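Local atomic coordinates of mRNA interferase (Mycobacterium tuberculosis, PDB entry 6L2A), a protein that probably acts as the RNA-cleaving toxin of a type II toxin-antitoxin system, as an endonuclease of the PemK/MazF family. Residues 39-42 with 43-47; 104-107 with 108-111. The protein carries 6 engineered substitutions. All blocks are in the same frame, centred on the assembly; numbering follows the deposited sequence.

Contact 1: residues 39-42 with 43-47; sequences NATA and TRLGR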
loop_
_atom_site.group_PDB
_atom_site.type_symbol
_atom_site.label_atom_id
_atom_site.label_comp_id
_atom_site.label_asym_id
_atom_site.label_seq_id
_atom_site.Cartn_x
_atom_site.Cartn_y
_atom_site.Cartn_z
ATOM N N ASN A 39 -1.746 1.627 14.097
ATOM C CA ASN A 39 -0.472 1.272 14.712
ATOM C C ASN A 39 -0.634 1.017 16.207
ATOM O O ASN A 39 -0.076 0.052 16.741
ATOM C CB ASN A 39 0.559 2.373 14.468
ATOM C CG ASN A 39 0.850 2.594 12.997
ATOM O OD1 ASN A 39 0.642 1.709 12.166
ATOM N ND2 ASN A 39 1.343 3.783 12.668
ATOM N N ALA A 40 -1.390 1.877 16.898
ATOM C CA ALA A 40 -1.617 1.691 18.329
ATOM C C ALA A 40 -2.352 0.388 18.616
ATOM O O ALA A 40 -2.134 -0.229 19.667
ATOM C CB ALA A 40 -2.399 2.875 18.899
ATOM N N THR A 41 -3.230 -0.038 17.704
ATOM C CA THR A 41 -3.935 -1.303 17.886
ATOM C C THR A 41 -2.979 -2.484 17.783
ATOM O O THR A 41 -3.060 -3.427 18.580
ATOM C CB THR A 41 -5.058 -1.437 16.854
ATOM O OG1 THR A 41 -5.949 -0.321 16.966
ATOM C CG2 THR A 41 -5.841 -2.726 17.078
ATOM N N ALA A 42 -2.068 -2.448 16.807
ATOM C CA ALA A 42 -1.074 -3.508 16.686
ATOM C C ALA A 42 -0.153 -3.535 17.898
ATOM O O ALA A 42 0.264 -4.610 18.346
ATOM C CB ALA A 42 -0.270 -3.326 15.398
ATOM N N THR A 43 0.168 -2.363 18.446
ATOM C CA THR A 43 0.967 -2.306 19.666
ATOM C C THR A 43 0.268 -3.026 20.813
ATOM O O THR A 43 0.867 -3.874 21.485
ATOM C CB THR A 43 1.251 -0.852 20.049
ATOM O OG1 THR A 43 2.079 -0.244 19.052
ATOM C CG2 THR A 43 1.957 -0.787 21.399
ATOM N N ARG A 44 -1.007 -2.707 21.048
ATOM C CA ARG A 44 -1.714 -3.311 22.172
ATOM C C ARG A 44 -1.868 -4.816 21.988
ATOM O O ARG A 44 -1.591 -5.597 22.907
ATOM C CB ARG A 44 -3.083 -2.665 22.358
ATOM C CG ARG A 44 -3.930 -3.464 23.326
ATOM C CD ARG A 44 -5.195 -2.774 23.734
ATOM N NE ARG A 44 -4.962 -1.527 24.449
ATOM C CZ ARG A 44 -5.919 -0.871 25.091
ATOM N NH1 ARG A 44 -7.148 -1.371 25.117
ATOM N NH2 ARG A 44 -5.653 0.265 25.717
ATOM N N LEU A 45 -2.316 -5.244 20.806
ATOM C CA LEU A 45 -2.563 -6.662 20.576
ATOM C C LEU A 45 -1.276 -7.466 20.448
ATOM O O LEU A 45 -1.305 -8.688 20.623
ATOM C CB LEU A 45 -3.424 -6.849 19.325
ATOM C CG LEU A 45 -4.863 -6.326 19.379
ATOM C CD1 LEU A 45 -5.613 -6.749 18.128
ATOM C CD2 LEU A 45 -5.575 -6.821 20.628
ATOM N N GLY A 46 -0.149 -6.821 20.169
ATOM C CA GLY A 46 1.061 -7.585 19.967
ATOM C C GLY A 46 1.097 -8.317 18.651
ATOM O O GLY A 46 1.978 -9.159 18.439
ATOM N N ARG A 47 0.147 -8.031 17.768
ATOM C CA ARG A 47 0.139 -8.559 16.421
ATOM C C ARG A 47 -0.610 -7.565 15.553
ATOM O O ARG A 47 -1.303 -6.671 16.028
ATOM C CB ARG A 47 -0.523 -9.939 16.343
ATOM C CG ARG A 47 -2.036 -9.871 16.155
ATOM C CD ARG A 47 -2.731 -11.194 16.454
ATOM N NE ARG A 47 -3.235 -11.220 17.821
ATOM C CZ ARG A 47 -4.497 -10.981 18.157
ATOM N NH1 ARG A 47 -4.856 -11.025 19.428
ATOM N NH2 ARG A 47 -5.394 -10.688 17.226
#
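Ala42 and Arg47 meet where the helix of residues 36-45 gives way to loop, and the turns just before them are tied by main-chain bonds from i to i+4. Thr43 N binds Asn39 O, Arg44 N binds Ala40 O, and Leu45 N reaches Thr41 O at 3.0 Å with a nearly straight N-H...O angle of 172°. The next in the series, Gly46 N to Ala42 O, is bent to 128° and weak.

Carbon contacts come next. The CG2 methyl of Thr41 lies 4.2 Å from CD1 of Leu45, the two side chains running alongside each other in the same direction, while CG of Leu45 also rests 3.5 Å from Thr41 O. At the helix end, Ala42 CA offers its hydrogen to Arg47 O at 3.2 Å, a CA-H...O contact.

Of the hydroxyls, that of Thr43 stands beside its own backbone N (chi1 -65°), which brings OG1 within 3.2 Å of Asn39 O; its hydrogen bond, however, goes to Leu4 O. Thr41 OG1 turns back to Arg37 O, and the amide of Asn39 is fixed at both ends, OD1 by Ser34 and ND2 by Asp36. Asn39 and Ala42 face inward onto Ile50 of strand 49-56.

Gly46, with positive phi, turns the chain out of the helix, a conformation that a residue without a side chain adopts easily. The arrangement is that of an alpha-helix ended at its C-terminus by a glycine in the left-handed conformation.

Contact 2: residues 104-107 with 108-111; sequences AAEL and AQLD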
loop_
_atom_site.group_PDB
_atom_site.type_symbol
_atom_site.label_atom_id
_atom_site.label_comp_id
_atom_site.label_asym_id
_atom_site.label_seq_id
_atom_site.Cartn_x
_atom_site.Cartn_y
_atom_site.Cartn_z
ATOM N N ALA A 104 8.374 16.329 9.425
ATOM C CA ALA A 104 6.968 16.541 9.103
ATOM C C ALA A 104 6.787 17.050 7.678
ATOM O O ALA A 104 5.763 16.771 7.043
ATOM C CB ALA A 104 6.337 17.510 10.104
ATOM N N ALA A 105 7.766 17.793 7.154
ATOM C CA ALA A 105 7.679 18.252 5.771
ATOM C C ALA A 105 7.882 17.099 4.795
ATOM O O ALA A 105 7.200 17.021 3.765
ATOM C CB ALA A 105 8.700 19.361 5.520
ATOM N N GLU A 106 8.817 16.196 5.098
ATOM C CA GLU A 106 9.001 15.022 4.253
ATOM C C GLU A 106 7.771 14.122 4.290
ATOM O O GLU A 106 7.390 13.539 3.268
ATOM C CB GLU A 106 10.252 14.255 4.684
ATOM C CG GLU A 106 11.561 14.934 4.291
ATOM C CD GLU A 106 12.763 14.352 5.010
ATOM O OE1 GLU A 106 12.574 13.691 6.053
ATOM O OE2 GLU A 106 13.900 14.548 4.531
ATOM N N LEU A 107 7.129 14.003 5.456
ATOM C CA LEU A 107 5.933 13.169 5.550
ATOM C C LEU A 107 4.779 13.772 4.760
ATOM O O LEU A 107 4.022 13.045 4.107
ATOM C CB LEU A 107 5.538 12.968 7.013
ATOM C CG LEU A 107 4.434 11.938 7.260
ATOM C CD1 LEU A 107 4.837 10.578 6.709
ATOM C CD2 LEU A 107 4.103 11.834 8.742
ATOM N N ALA A 108 4.625 15.098 4.810
ATOM C CA ALA A 108 3.622 15.751 3.974
ATOM C C ALA A 108 3.894 15.494 2.497
ATOM O O ALA A 108 2.962 15.269 1.715
ATOM C CB ALA A 108 3.586 17.252 4.265
ATOM N N GLN A 109 5.168 15.525 2.096
ATOM C CA GLN A 109 5.521 15.151 0.732
ATOM C C GLN A 109 5.157 13.698 0.451
ATOM O O GLN A 109 4.653 13.375 -0.631
ATOM C CB GLN A 109 7.011 15.382 0.489
ATOM C CG GLN A 109 7.380 16.819 0.159
ATOM C CD GLN A 109 8.850 16.967 -0.181
ATOM O OE1 GLN A 109 9.205 17.399 -1.279
ATOM N NE2 GLN A 109 9.713 16.606 0.761
ATOM N N LEU A 110 5.408 12.807 1.413
ATOM C CA LEU A 110 5.047 11.407 1.227
ATOM C C LEU A 110 3.537 11.226 1.141
ATOM O O LEU A 110 3.063 10.356 0.403
ATOM C CB LEU A 110 5.628 10.557 2.357
ATOM C CG LEU A 110 5.499 9.040 2.229
ATOM C CD1 LEU A 110 5.937 8.563 0.845
ATOM C CD2 LEU A 110 6.330 8.371 3.310
ATOM N N ASP A 111 2.768 12.035 1.876
ATOM C CA ASP A 111 1.316 12.003 1.721
ATOM C C ASP A 111 0.913 12.303 0.283
ATOM O O ASP A 111 0.044 11.627 -0.281
ATOM C CB ASP A 111 0.648 13.000 2.669
ATOM C CG ASP A 111 0.817 12.632 4.130
ATOM O OD1 ASP A 111 1.214 11.483 4.425
ATOM O OD2 ASP A 111 0.535 13.494 4.988
#
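Asp111 folds its carboxylate back over the carbonyl of Leu107, one helical turn earlier. Asp111 CB lies 3.7 Å from Leu107 O. With CG set beside the backbone N (chi1 -66°), the next atom comes nearer, Asp111 CG standing 3.2 Å from Leu107 O. The carbonyl oxygen sits above the flat face of the carboxylate, almost straight over CG, instead of meeting it at an edge. At the tip, OD1 of Asp111 is 3.2 Å and its OD2 3.6 Å from Leu107 O; all three are acceptors, so no hydrogen bond joins them. OD1 instead forms a salt bridge with Arg8, a residue that the side chain of Leu107 also touches, and Leu120 of the second subunit packs against Asp111.

Leu107 O also takes the main-chain N-H of Asp111, with Asp111 N at 2.8 Å. The same i to i+4 pattern links Ala108 to Ala104, Gln109 to Ala105 and Leu110 to Glu106.

Leu107 and Leu110 touch loosely through their ends, CD1 to CD2 at 4.3 Å, and Leu110 is buried against Val67 of strand 66-69 and Val33. Gln109 extends back along the helix, and its NE2 hangs 3.9 Å from Glu106 CA. The carboxylate of Glu106 accepts hydrogen bonds from Ser70 N, through OE2, and from Ser103 N, through OE1, the latter bond being the one that a side chain three residues further on makes in a capping box.

Acidic groups thus have different settings here. Glu106, near the positive end of the helix dipole, is probably favoured there, whereas Asp111 brings its negative charge up to a carbonyl oxygen, which may cost something that the salt bridge to Arg8 probably offsets.

How the contacts relate
Contact 1 comes first along the chain, at the C-terminal end of helix 36-45; contact 2 follows in the opening turns of helix 104-117. Their centres are 24 Å apart and their nearest atoms about 9 Å, without touching. Both helices pack on the antiparallel sheet of the PemK/MazF fold, contact 1 on strand 49-56 and contact 2 on strand 66-69. The N-terminal stretch runs past both, with Leu4 to Met6 meeting contact 1 and Arg8 contact 2; Ser34 bonds to Asn39 in contact 1 and its neighbour Val33 packs on Leu110 in contact 2. The helices sit at separate places on one sheet, linked by the N-terminal stretch, and contact 2 alone reaches the second subunit, Asp111 meeting its Leu120.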